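Local coordinates for uncharacterized protein (PDB 3FD9), which represses the type III secretion regulon by disrupting self-association and DNA binding of the activator ExsA until host-cell contact, at residues 220-225 with 234-239. Sequence-based numbering, arbitrary orientation.
Sequences WQPLCR and DAVQAW
Pro222 and Val236 bring the two backbones together, their CA atoms 6.2 Å apart, where the end of helix 217-223 meets helix 232-241. This is a pair of short helices in the C-terminal domain of ExsD, joined by an eight-residue connection and packed side by side through apolar groups. Residues 234-239 keep to regular helix, with Ala238 N bonded to Asp234 O at 2.8 Å. The first helix is kinked at Pro222, whose ring nitrogen has no bond to the turn before; it runs out at Leu223, and Cys224 is the first residue to leave helical angles.

Pro222 presents CB and CG to the second helix. Its CB touches two methyls there, 3.6 Å from Val236 CG1 and 3.9 Å from Ala235 CB, and its CG lies 4.0 Å from that same alanine methyl. The CB bonds of all three residues point toward the opposite helix, so the contact is made close to the backbones. Val236 reaches across with its CG1 branch, which meets the proline ring and lies 3.9 Å from Leu223 N. Beyond the pair, Val236 also packs on Leu219, one turn earlier in the first helix.

Leu223 starts off to one side, but its end turns back toward Val236. Its CD2 methyl lies 3.9 Å above one face of the Trp220 ring, offset toward the rim, while the side chain also touches Met99 of helix 96-115. Trp239 meets that helix too, edge-to-face with Trp110, so both helices of the pair pack against it. Leu223 CD1 completes the apolar seam, 4.2 Å from Val236 CG1.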
loop_
_atom_site.group_PDB
_atom_site.type_symbol
_atom_site.label_atom_id
_atom_site.label_comp_id
_atom_site.label_asym_id
_atom_site.label_seq_id
_atom_site.Cartn_x
_atom_site.Cartn_y
_atom_site.Cartn_z
ATOM N N TRP A 220 34.214 -8.756 4.410
ATOM C CA TRP A 220 34.525 -8.216 3.098
ATOM C C TRP A 220 35.347 -9.155 2.230
ATOM O O TRP A 220 35.048 -9.325 1.052
ATOM C CB TRP A 220 35.226 -6.865 3.203
ATOM C CG TRP A 220 34.785 -5.917 2.124
ATOM C CD1 TRP A 220 35.472 -5.577 0.997
ATOM C CD2 TRP A 220 33.535 -5.207 2.060
ATOM N NE1 TRP A 220 34.735 -4.692 0.244
ATOM C CE2 TRP A 220 33.547 -4.449 0.877
ATOM C CE3 TRP A 220 32.418 -5.134 2.895
ATOM C CZ2 TRP A 220 32.484 -3.629 0.512
ATOM C CZ3 TRP A 220 31.364 -4.316 2.525
ATOM C CH2 TRP A 220 31.406 -3.579 1.350
ATOM N N GLN A 221 36.382 -9.752 2.805
ATOM C CA GLN A 221 37.211 -10.695 2.065
ATOM C C GLN A 221 36.365 -11.676 1.236
ATOM O O GLN A 221 36.502 -11.723 0.011
ATOM C CB GLN A 221 38.204 -11.405 2.996
ATOM C CG GLN A 221 38.490 -12.866 2.656
ATOM C CD GLN A 221 39.422 -13.036 1.469
ATOM O OE1 GLN A 221 40.153 -12.116 1.092
ATOM N NE2 GLN A 221 39.407 -14.227 0.876
ATOM N N PRO A 222 35.465 -12.435 1.887
ATOM C CA PRO A 222 34.620 -13.375 1.143
ATOM C C PRO A 222 33.637 -12.667 0.223
ATOM O O PRO A 222 33.288 -13.196 -0.826
ATOM C CB PRO A 222 33.831 -14.089 2.241
ATOM C CG PRO A 222 34.550 -13.793 3.507
ATOM C CD PRO A 222 35.179 -12.464 3.329
ATOM N N LEU A 223 33.182 -11.486 0.620
ATOM C CA LEU A 223 32.149 -10.792 -0.135
ATOM C C LEU A 223 32.652 -10.434 -1.535
ATOM O O LEU A 223 31.903 -10.482 -2.512
ATOM C CB LEU A 223 31.678 -9.540 0.617
ATOM C CG LEU A 223 30.320 -8.976 0.191
ATOM C CD1 LEU A 223 29.217 -9.958 0.516
ATOM C CD2 LEU A 223 30.042 -7.651 0.855
ATOM N N CYS A 224 33.932 -10.101 -1.633
ATOM C CA CYS A 224 34.509 -9.662 -2.899
ATOM C C CYS A 224 34.991 -10.825 -3.736
ATOM O O CYS A 224 35.630 -10.620 -4.771
ATOM C CB CYS A 224 35.670 -8.708 -2.654
ATOM S SG CYS A 224 35.172 -7.192 -1.863
ATOM N N ARG A 225 34.690 -12.042 -3.293
ATOM C CA ARG A 225 35.145 -13.225 -4.005
ATOM C C ARG A 225 34.000 -14.176 -4.239
ATOM O O ARG A 225 34.203 -15.359 -4.481
ATOM C CB ARG A 225 36.250 -13.934 -3.229
ATOM C CG ARG A 225 37.347 -13.006 -2.754
ATOM C CD ARG A 225 38.706 -13.657 -2.880
ATOM N NE ARG A 225 39.221 -13.548 -4.244
ATOM C CZ ARG A 225 39.271 -14.553 -5.115
ATOM N NH1 ARG A 225 38.840 -15.758 -4.762
ATOM N NH2 ARG A 225 39.758 -14.351 -6.336
ATOM N N ASP A 234 28.995 -19.064 1.657
ATOM C CA ASP A 234 28.627 -19.525 2.989
ATOM C C ASP A 234 29.511 -18.888 4.057
ATOM O O ASP A 234 29.152 -18.847 5.226
ATOM C CB ASP A 234 28.667 -21.051 3.081
ATOM C CG ASP A 234 30.079 -21.595 3.125
ATOM O OD1 ASP A 234 30.975 -20.949 2.540
ATOM O OD2 ASP A 234 30.293 -22.668 3.742
ATOM N N ALA A 235 30.662 -18.373 3.647
ATOM C CA ALA A 235 31.526 -17.650 4.571
ATOM C C ALA A 235 30.901 -16.319 4.967
ATOM O O ALA A 235 31.070 -15.864 6.095
ATOM C CB ALA A 235 32.894 -17.431 3.967
ATOM N N VAL A 236 30.180 -15.684 4.050
ATOM C CA VAL A 236 29.491 -14.458 4.423
ATOM C C VAL A 236 28.172 -14.816 5.086
ATOM O O VAL A 236 27.690 -14.098 5.958
ATOM C CB VAL A 236 29.278 -13.462 3.243
ATOM C CG1 VAL A 236 30.291 -13.704 2.138
ATOM C CG2 VAL A 236 27.863 -13.533 2.706
ATOM N N GLN A 237 27.595 -15.942 4.692
ATOM C CA GLN A 237 26.396 -16.423 5.371
ATOM C C GLN A 237 26.713 -16.606 6.846
ATOM O O GLN A 237 26.020 -16.073 7.703
ATOM C CB GLN A 237 25.893 -17.732 4.754
ATOM C CG GLN A 237 24.453 -18.082 5.111
ATOM C CD GLN A 237 24.351 -18.881 6.402
ATOM O OE1 GLN A 237 25.363 -19.325 6.955
ATOM N NE2 GLN A 237 23.130 -19.083 6.879
ATOM N N ALA A 238 27.786 -17.334 7.129
ATOM C CA ALA A 238 28.201 -17.622 8.500
ATOM C C ALA A 238 28.480 -16.350 9.289
ATOM O O ALA A 238 28.143 -16.257 10.464
ATOM C CB ALA A 238 29.426 -18.508 8.497
ATOM N N TRP A 239 29.114 -15.379 8.642
ATOM C CA TRP A 239 29.466 -14.132 9.306
ATOM C C TRP A 239 28.207 -13.416 9.764
ATOM O O TRP A 239 28.113 -12.977 10.907
ATOM C CB TRP A 239 30.256 -13.229 8.367
ATOM C CG TRP A 239 30.931 -12.098 9.056
ATOM C CD1 TRP A 239 32.170 -12.111 9.615
ATOM C CD2 TRP A 239 30.419 -10.773 9.248
ATOM N NE1 TRP A 239 32.460 -10.884 10.156
ATOM C CE2 TRP A 239 31.402 -10.042 9.940
ATOM C CE3 TRP A 239 29.223 -10.135 8.906
ATOM C CZ2 TRP A 239 31.230 -8.712 10.301
ATOM C CZ3 TRP A 239 29.053 -8.809 9.267
ATOM C CH2 TRP A 239 30.052 -8.114 9.955
#